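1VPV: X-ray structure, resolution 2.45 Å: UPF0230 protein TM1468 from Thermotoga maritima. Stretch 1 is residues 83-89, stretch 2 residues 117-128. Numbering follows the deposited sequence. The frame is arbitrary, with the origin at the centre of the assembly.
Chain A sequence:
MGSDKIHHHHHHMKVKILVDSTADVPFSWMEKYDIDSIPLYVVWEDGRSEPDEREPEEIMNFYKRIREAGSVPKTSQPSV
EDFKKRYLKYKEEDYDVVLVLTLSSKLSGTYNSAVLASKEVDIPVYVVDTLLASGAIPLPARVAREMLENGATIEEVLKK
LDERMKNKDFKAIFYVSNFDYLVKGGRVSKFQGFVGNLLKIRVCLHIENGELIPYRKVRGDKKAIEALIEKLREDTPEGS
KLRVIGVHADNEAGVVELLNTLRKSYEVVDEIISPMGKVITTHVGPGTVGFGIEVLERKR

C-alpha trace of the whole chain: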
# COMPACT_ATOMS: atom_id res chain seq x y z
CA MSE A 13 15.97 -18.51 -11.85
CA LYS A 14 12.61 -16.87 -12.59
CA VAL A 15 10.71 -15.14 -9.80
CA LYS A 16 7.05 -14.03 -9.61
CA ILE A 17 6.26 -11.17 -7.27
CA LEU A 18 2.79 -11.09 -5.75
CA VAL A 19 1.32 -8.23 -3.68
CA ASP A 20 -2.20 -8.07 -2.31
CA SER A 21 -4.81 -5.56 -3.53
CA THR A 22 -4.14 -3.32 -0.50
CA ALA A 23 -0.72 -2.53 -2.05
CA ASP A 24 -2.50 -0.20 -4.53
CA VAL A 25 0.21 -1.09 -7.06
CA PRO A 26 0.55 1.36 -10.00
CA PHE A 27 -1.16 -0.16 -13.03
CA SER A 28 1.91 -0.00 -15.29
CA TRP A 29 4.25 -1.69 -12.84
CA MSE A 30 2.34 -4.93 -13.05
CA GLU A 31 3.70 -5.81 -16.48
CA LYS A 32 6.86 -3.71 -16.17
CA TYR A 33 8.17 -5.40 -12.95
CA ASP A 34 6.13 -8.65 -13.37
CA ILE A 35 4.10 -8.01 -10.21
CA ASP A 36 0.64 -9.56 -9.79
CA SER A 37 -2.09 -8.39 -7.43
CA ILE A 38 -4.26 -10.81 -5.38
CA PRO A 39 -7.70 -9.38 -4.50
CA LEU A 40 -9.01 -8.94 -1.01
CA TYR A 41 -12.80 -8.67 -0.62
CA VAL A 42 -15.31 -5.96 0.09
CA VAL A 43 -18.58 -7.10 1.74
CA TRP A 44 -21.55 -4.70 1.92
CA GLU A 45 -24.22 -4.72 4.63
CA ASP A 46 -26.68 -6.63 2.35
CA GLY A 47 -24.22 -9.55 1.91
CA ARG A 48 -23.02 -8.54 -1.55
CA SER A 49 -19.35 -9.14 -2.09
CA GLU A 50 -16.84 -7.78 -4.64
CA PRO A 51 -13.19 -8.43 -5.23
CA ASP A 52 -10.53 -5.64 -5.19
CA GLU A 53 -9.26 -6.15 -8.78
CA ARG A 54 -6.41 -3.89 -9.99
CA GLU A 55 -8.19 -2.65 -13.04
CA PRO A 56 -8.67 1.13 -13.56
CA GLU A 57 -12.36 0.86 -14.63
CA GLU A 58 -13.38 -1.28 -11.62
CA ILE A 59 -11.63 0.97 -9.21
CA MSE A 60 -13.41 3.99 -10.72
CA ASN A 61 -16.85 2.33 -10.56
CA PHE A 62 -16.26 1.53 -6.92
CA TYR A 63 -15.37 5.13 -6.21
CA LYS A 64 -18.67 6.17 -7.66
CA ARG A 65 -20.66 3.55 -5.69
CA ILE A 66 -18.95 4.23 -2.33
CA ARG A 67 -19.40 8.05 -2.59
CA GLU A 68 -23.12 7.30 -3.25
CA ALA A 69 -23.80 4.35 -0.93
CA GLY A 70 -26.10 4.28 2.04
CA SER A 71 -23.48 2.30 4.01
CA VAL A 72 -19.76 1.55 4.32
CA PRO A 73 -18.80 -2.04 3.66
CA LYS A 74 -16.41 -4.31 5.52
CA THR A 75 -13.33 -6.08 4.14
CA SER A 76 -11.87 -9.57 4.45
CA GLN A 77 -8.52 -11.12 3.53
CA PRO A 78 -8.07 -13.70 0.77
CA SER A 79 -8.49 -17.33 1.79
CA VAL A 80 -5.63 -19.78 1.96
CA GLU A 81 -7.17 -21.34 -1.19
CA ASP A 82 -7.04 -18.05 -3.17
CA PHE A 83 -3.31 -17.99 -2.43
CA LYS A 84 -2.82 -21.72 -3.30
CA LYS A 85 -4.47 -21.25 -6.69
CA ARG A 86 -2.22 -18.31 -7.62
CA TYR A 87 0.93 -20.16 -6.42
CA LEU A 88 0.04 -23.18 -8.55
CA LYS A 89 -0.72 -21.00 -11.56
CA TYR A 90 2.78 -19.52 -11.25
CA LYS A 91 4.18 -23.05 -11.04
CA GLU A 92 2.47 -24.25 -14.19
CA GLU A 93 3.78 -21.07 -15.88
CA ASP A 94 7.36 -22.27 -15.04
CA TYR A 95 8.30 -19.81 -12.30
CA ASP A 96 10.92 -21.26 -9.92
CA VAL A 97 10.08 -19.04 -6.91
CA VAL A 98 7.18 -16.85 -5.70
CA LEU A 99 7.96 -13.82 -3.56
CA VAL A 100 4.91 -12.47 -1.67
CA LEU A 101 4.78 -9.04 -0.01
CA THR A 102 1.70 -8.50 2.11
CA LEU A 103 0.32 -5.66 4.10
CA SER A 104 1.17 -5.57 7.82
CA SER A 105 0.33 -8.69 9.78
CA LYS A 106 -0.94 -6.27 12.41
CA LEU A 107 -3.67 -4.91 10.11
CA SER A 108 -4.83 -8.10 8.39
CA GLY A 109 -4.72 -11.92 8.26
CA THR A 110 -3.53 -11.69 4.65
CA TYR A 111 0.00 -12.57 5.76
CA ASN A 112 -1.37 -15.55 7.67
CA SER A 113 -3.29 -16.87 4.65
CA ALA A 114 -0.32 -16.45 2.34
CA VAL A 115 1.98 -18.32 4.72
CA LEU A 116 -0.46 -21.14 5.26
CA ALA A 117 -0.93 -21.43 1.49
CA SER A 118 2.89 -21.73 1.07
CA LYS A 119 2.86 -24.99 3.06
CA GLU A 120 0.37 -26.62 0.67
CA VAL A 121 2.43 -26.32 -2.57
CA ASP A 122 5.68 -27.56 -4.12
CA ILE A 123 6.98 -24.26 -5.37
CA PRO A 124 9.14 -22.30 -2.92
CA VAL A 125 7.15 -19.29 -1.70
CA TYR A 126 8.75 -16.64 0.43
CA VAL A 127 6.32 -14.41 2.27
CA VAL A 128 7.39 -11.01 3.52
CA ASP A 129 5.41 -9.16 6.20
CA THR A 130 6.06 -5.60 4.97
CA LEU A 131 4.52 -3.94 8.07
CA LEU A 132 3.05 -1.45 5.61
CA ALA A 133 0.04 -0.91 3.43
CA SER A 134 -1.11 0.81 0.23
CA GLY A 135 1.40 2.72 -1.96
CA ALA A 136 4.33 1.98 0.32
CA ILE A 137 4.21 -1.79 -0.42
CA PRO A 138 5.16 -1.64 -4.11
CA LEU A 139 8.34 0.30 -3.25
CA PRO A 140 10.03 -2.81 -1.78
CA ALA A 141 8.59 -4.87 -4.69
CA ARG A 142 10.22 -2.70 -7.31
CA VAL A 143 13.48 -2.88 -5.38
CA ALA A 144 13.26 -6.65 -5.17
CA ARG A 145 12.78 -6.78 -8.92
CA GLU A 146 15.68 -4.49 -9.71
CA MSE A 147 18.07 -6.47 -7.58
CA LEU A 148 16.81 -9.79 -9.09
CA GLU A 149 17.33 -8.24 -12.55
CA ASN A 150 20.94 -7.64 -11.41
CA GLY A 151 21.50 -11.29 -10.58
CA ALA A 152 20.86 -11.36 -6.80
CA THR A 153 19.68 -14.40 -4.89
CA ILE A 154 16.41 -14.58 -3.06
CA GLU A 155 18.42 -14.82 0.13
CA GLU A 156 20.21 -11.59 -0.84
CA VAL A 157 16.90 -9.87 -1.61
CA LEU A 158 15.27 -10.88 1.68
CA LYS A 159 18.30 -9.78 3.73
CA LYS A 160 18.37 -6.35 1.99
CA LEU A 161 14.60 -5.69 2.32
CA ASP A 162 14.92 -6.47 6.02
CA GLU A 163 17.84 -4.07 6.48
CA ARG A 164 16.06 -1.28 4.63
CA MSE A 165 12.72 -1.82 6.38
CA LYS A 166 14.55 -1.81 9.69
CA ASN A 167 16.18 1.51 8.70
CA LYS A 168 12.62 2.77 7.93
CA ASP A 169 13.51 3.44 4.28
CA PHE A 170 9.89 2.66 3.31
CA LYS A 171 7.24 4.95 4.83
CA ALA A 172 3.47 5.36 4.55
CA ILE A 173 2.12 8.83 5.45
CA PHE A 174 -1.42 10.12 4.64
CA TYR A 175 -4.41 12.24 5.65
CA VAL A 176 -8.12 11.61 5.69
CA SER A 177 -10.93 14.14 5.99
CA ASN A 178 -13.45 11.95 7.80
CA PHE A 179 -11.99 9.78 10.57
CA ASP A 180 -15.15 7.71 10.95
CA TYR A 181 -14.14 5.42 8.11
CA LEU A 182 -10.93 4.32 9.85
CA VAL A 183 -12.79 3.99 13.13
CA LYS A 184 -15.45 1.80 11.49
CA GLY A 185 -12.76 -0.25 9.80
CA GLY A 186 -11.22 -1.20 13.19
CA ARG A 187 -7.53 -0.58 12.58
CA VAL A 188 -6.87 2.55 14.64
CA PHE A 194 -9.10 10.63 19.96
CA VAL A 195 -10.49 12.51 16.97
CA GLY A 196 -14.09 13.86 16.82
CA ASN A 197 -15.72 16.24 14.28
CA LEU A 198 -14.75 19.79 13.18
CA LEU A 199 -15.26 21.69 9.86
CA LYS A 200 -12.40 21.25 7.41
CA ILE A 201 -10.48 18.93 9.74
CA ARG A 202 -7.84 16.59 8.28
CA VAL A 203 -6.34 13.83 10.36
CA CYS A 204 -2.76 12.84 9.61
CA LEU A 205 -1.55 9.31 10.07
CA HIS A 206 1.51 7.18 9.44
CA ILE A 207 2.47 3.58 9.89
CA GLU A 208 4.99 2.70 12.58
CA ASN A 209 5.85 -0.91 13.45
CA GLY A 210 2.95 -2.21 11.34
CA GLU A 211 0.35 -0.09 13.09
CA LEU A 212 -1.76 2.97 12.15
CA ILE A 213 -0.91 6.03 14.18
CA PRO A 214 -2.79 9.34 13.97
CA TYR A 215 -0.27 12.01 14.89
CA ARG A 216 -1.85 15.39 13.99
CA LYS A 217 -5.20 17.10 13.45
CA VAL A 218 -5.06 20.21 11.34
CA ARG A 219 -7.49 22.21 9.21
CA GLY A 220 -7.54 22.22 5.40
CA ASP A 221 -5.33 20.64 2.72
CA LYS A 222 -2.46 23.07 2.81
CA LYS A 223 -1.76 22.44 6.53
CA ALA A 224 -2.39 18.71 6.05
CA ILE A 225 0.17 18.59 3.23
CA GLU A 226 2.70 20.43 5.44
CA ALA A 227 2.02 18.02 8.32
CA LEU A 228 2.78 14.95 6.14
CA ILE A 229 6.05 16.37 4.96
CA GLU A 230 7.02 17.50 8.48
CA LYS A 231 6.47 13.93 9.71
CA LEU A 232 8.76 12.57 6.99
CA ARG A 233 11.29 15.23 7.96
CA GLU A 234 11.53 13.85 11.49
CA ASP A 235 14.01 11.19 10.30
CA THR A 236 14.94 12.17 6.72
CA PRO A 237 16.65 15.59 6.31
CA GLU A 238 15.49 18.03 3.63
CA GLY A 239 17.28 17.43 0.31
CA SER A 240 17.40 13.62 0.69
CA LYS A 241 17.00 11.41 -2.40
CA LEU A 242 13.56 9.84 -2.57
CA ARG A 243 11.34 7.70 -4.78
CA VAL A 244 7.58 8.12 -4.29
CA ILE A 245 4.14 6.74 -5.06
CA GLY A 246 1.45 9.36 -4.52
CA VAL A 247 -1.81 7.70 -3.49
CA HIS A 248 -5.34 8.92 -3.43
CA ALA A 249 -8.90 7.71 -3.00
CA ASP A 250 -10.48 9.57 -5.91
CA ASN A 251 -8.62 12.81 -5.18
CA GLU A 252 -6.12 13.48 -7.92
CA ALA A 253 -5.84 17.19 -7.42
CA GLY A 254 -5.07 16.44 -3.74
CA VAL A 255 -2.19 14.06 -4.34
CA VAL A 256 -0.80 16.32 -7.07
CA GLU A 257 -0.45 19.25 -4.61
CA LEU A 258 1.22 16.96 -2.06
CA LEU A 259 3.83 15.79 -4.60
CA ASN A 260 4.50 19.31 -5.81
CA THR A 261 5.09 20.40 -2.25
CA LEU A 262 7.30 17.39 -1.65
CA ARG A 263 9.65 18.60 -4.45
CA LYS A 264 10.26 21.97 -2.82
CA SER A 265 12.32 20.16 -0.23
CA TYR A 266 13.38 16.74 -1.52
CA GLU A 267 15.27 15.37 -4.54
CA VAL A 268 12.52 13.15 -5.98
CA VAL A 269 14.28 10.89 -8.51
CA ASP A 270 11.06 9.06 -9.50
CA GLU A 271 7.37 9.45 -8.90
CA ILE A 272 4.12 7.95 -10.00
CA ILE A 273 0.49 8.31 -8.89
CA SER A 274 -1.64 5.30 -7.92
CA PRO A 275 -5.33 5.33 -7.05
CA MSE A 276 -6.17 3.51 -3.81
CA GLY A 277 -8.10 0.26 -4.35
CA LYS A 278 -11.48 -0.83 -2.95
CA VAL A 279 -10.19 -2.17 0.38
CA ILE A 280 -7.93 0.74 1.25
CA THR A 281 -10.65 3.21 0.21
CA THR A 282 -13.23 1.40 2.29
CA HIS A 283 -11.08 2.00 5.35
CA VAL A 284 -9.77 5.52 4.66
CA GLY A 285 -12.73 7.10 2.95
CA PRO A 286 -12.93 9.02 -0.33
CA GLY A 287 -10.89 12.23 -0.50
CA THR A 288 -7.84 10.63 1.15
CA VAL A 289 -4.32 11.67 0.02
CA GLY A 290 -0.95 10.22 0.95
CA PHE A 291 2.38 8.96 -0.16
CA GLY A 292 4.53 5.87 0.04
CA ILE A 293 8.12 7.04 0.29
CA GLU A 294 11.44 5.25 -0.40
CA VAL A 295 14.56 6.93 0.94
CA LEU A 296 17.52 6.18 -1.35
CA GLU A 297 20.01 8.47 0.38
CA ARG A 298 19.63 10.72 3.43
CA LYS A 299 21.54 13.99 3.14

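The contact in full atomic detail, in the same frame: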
# COMPACT_ATOMS: atom_id res chain seq x y z
N PHE A 83 -4.77 -17.98 -2.33
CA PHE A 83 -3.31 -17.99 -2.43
C PHE A 83 -2.75 -19.26 -3.11
O PHE A 83 -1.85 -19.13 -3.97
CB PHE A 83 -2.64 -17.78 -1.06
CG PHE A 83 -2.49 -16.32 -0.68
CD1 PHE A 83 -1.53 -15.54 -1.27
CD2 PHE A 83 -3.32 -15.75 0.30
CE1 PHE A 83 -1.41 -14.17 -0.94
CE2 PHE A 83 -3.18 -14.41 0.65
CZ PHE A 83 -2.23 -13.61 0.04
N LYS A 84 -3.24 -20.44 -2.70
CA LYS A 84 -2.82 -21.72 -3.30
C LYS A 84 -3.00 -21.68 -4.81
O LYS A 84 -2.10 -22.05 -5.56
CB LYS A 84 -3.66 -22.90 -2.79
CG LYS A 84 -3.06 -23.73 -1.70
CD LYS A 84 -3.83 -25.05 -1.51
CE LYS A 84 -3.63 -26.05 -2.69
NZ LYS A 84 -4.16 -27.44 -2.42
N LYS A 85 -4.17 -21.25 -5.26
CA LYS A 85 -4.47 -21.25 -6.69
C LYS A 85 -3.49 -20.38 -7.47
O LYS A 85 -2.94 -20.83 -8.47
CB LYS A 85 -5.93 -20.88 -6.97
CG LYS A 85 -6.91 -21.98 -6.52
CD LYS A 85 -8.38 -21.71 -6.87
N ARG A 86 -3.24 -19.16 -7.01
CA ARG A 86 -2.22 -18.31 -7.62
C ARG A 86 -0.84 -18.98 -7.64
O ARG A 86 -0.17 -18.99 -8.70
CB ARG A 86 -2.11 -16.94 -6.93
CG ARG A 86 -3.36 -16.09 -6.95
CD ARG A 86 -3.25 -14.88 -7.87
NE ARG A 86 -4.54 -14.20 -8.02
CZ ARG A 86 -4.74 -13.09 -8.72
NH1 ARG A 86 -3.75 -12.50 -9.35
NH2 ARG A 86 -5.95 -12.56 -8.78
N TYR A 87 -0.40 -19.52 -6.50
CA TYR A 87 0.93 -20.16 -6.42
C TYR A 87 1.09 -21.24 -7.49
O TYR A 87 2.10 -21.31 -8.19
CB TYR A 87 1.17 -20.80 -5.04
CG TYR A 87 1.20 -19.84 -3.85
CD1 TYR A 87 1.35 -18.47 -4.02
CD2 TYR A 87 1.11 -20.32 -2.54
CE1 TYR A 87 1.40 -17.60 -2.93
CE2 TYR A 87 1.18 -19.46 -1.44
CZ TYR A 87 1.31 -18.11 -1.64
OH TYR A 87 1.36 -17.25 -0.56
N LEU A 88 0.08 -22.09 -7.58
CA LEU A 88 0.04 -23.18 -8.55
C LEU A 88 0.00 -22.68 -9.98
O LEU A 88 0.63 -23.29 -10.85
CB LEU A 88 -1.16 -24.07 -8.31
CG LEU A 88 -1.09 -24.84 -7.01
CD1 LEU A 88 -2.42 -25.56 -6.79
CD2 LEU A 88 0.09 -25.84 -7.00
N LYS A 89 -0.72 -21.59 -10.23
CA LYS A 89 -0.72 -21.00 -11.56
C LYS A 89 0.68 -20.54 -11.95
O LYS A 89 1.11 -20.76 -13.08
CB LYS A 89 -1.72 -19.86 -11.66
CG LYS A 89 -1.65 -19.05 -12.97
CD LYS A 89 -2.67 -17.90 -12.90
CE LYS A 89 -2.07 -16.54 -13.24
NZ LYS A 89 -1.72 -16.43 -14.68
N ALA A 117 -0.81 -20.92 2.86
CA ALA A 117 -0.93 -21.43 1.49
C ALA A 117 0.43 -21.95 1.03
O ALA A 117 0.49 -22.94 0.32
CB ALA A 117 -1.46 -20.37 0.58
N SER A 118 1.52 -21.32 1.48
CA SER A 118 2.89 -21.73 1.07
C SER A 118 3.26 -23.15 1.50
O SER A 118 4.13 -23.78 0.89
CB SER A 118 3.95 -20.79 1.64
OG SER A 118 4.09 -20.98 3.04
N LYS A 119 2.62 -23.63 2.56
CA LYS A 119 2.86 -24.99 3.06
C LYS A 119 2.11 -26.04 2.27
O LYS A 119 2.42 -27.21 2.39
CB LYS A 119 2.52 -25.09 4.55
CG LYS A 119 3.26 -24.02 5.37
CD LYS A 119 3.43 -24.40 6.82
CE LYS A 119 4.29 -23.38 7.53
NZ LYS A 119 5.16 -24.03 8.55
N GLU A 120 1.14 -25.65 1.45
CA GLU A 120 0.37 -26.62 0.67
C GLU A 120 0.79 -26.78 -0.79
O GLU A 120 0.05 -27.37 -1.56
CB GLU A 120 -1.10 -26.26 0.76
CG GLU A 120 -1.61 -26.27 2.20
CD GLU A 120 -3.06 -26.73 2.33
OE1 GLU A 120 -3.87 -26.47 1.41
OE2 GLU A 120 -3.39 -27.35 3.35
N VAL A 121 1.95 -26.27 -1.18
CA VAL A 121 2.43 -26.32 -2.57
C VAL A 121 3.92 -26.63 -2.65
O VAL A 121 4.68 -26.38 -1.71
CB VAL A 121 2.19 -25.00 -3.36
CG1 VAL A 121 0.73 -24.67 -3.41
CG2 VAL A 121 2.96 -23.80 -2.75
N ASP A 122 4.30 -27.18 -3.80
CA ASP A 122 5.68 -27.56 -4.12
C ASP A 122 6.67 -26.43 -4.32
O ASP A 122 7.86 -26.60 -4.08
CB ASP A 122 5.66 -28.30 -5.46
CG ASP A 122 5.17 -29.69 -5.33
OD1 ASP A 122 5.15 -30.18 -4.18
OD2 ASP A 122 4.80 -30.28 -6.37
N ILE A 123 6.17 -25.32 -4.83
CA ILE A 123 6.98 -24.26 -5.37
C ILE A 123 7.41 -23.35 -4.22
O ILE A 123 6.57 -22.93 -3.43
CB ILE A 123 6.20 -23.48 -6.49
CG1 ILE A 123 7.01 -22.30 -7.02
CG2 ILE A 123 4.80 -22.99 -6.00
CD1 ILE A 123 6.34 -21.57 -8.19
N PRO A 124 8.72 -23.05 -4.10
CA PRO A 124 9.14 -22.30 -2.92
C PRO A 124 8.49 -20.92 -2.91
O PRO A 124 8.50 -20.24 -3.92
CB PRO A 124 10.65 -22.20 -3.07
CG PRO A 124 11.04 -22.99 -4.24
CD PRO A 124 9.84 -23.35 -5.01
N VAL A 125 7.85 -20.57 -1.81
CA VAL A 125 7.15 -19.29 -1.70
C VAL A 125 7.71 -18.62 -0.49
O VAL A 125 7.69 -19.17 0.59
CB VAL A 125 5.65 -19.49 -1.51
CG1 VAL A 125 4.94 -18.16 -1.25
CG2 VAL A 125 5.04 -20.21 -2.74
N TYR A 126 8.23 -17.42 -0.67
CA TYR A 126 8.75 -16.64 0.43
C TYR A 126 7.81 -15.48 0.71
O TYR A 126 7.53 -14.68 -0.16
CB TYR A 126 10.12 -16.13 0.05
CG TYR A 126 11.12 -17.23 -0.09
CD1 TYR A 126 11.88 -17.65 1.00
CD2 TYR A 126 11.34 -17.85 -1.31
CE1 TYR A 126 12.83 -18.67 0.86
CE2 TYR A 126 12.27 -18.86 -1.45
CZ TYR A 126 13.00 -19.27 -0.36
OH TYR A 126 13.92 -20.29 -0.50
N VAL A 127 7.30 -15.41 1.94
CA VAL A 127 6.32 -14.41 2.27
C VAL A 127 6.91 -13.37 3.19
O VAL A 127 7.39 -13.70 4.24
CB VAL A 127 5.11 -15.02 2.99
CG1 VAL A 127 3.97 -13.97 3.05
CG2 VAL A 127 4.64 -16.28 2.29
N VAL A 128 6.86 -12.12 2.76
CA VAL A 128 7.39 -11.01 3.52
C VAL A 128 6.27 -10.15 4.09
O VAL A 128 5.40 -9.63 3.33
CB VAL A 128 8.31 -10.12 2.66
CG1 VAL A 128 8.83 -8.93 3.46
CG2 VAL A 128 9.46 -10.94 2.17

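How does the helix of stretch 1 first meet the second stretch? F83 turns its CA-to-CB bond toward A117, and the two CB atoms, F83 CB and A117 CB, lie just 3.3 Å apart. The phenyl ring then leads away, so F83 contributes little more than the base of its side chain. A117 presents only a methyl group here, and the backbones are close: K84 CA and A117 CA are 5.2 Å apart.

What does K84 add to the contact? Its CA-to-CB bond points sideways, and the side chain passes E120, with K84 CD 3.2 Å from E120 OE1. The ammonium group forms a long salt bridge, K84 NZ to E120 OE1 at 4.0 Å, so the charges attract without a hydrogen bond. No hydrogen bond joins the two stretches anywhere, and packing carries most of the contact. K85 and R86, next along the helix, make no contact with stretch 2.

Why is Y87 the centre of this packing? One turn after F83, with Y87 N hydrogen-bonded to F83 O at 2.9 Å, its CA-to-CB bond points toward stretch 2, and the residue loses 122 Å² to it, more than any other residue here. V125 lies over one face of its ring, with V125 CG2 4.0 Å from the ring centroid and 12° off the normal, a CH-pi arrangement. Around the ring, Y87 CE2 reaches A117 CB at 3.4 Å and Y87 CD2 reaches V121 CG2 at 3.9 Å. At the backbone, I123 CG2 sits 3.9 Å from Y87 O. Y87 OH is hydrogen-bonded elsewhere in the structure.

Where does the contact end along the helix? The CA-to-CB bond of L88 points sideways, but the end of its side chain comes nearer, placing L88 CD2 3.8 Å from V121 CG1. V121 thus packs against both Y87 and L88. K89 makes no contact with stretch 2.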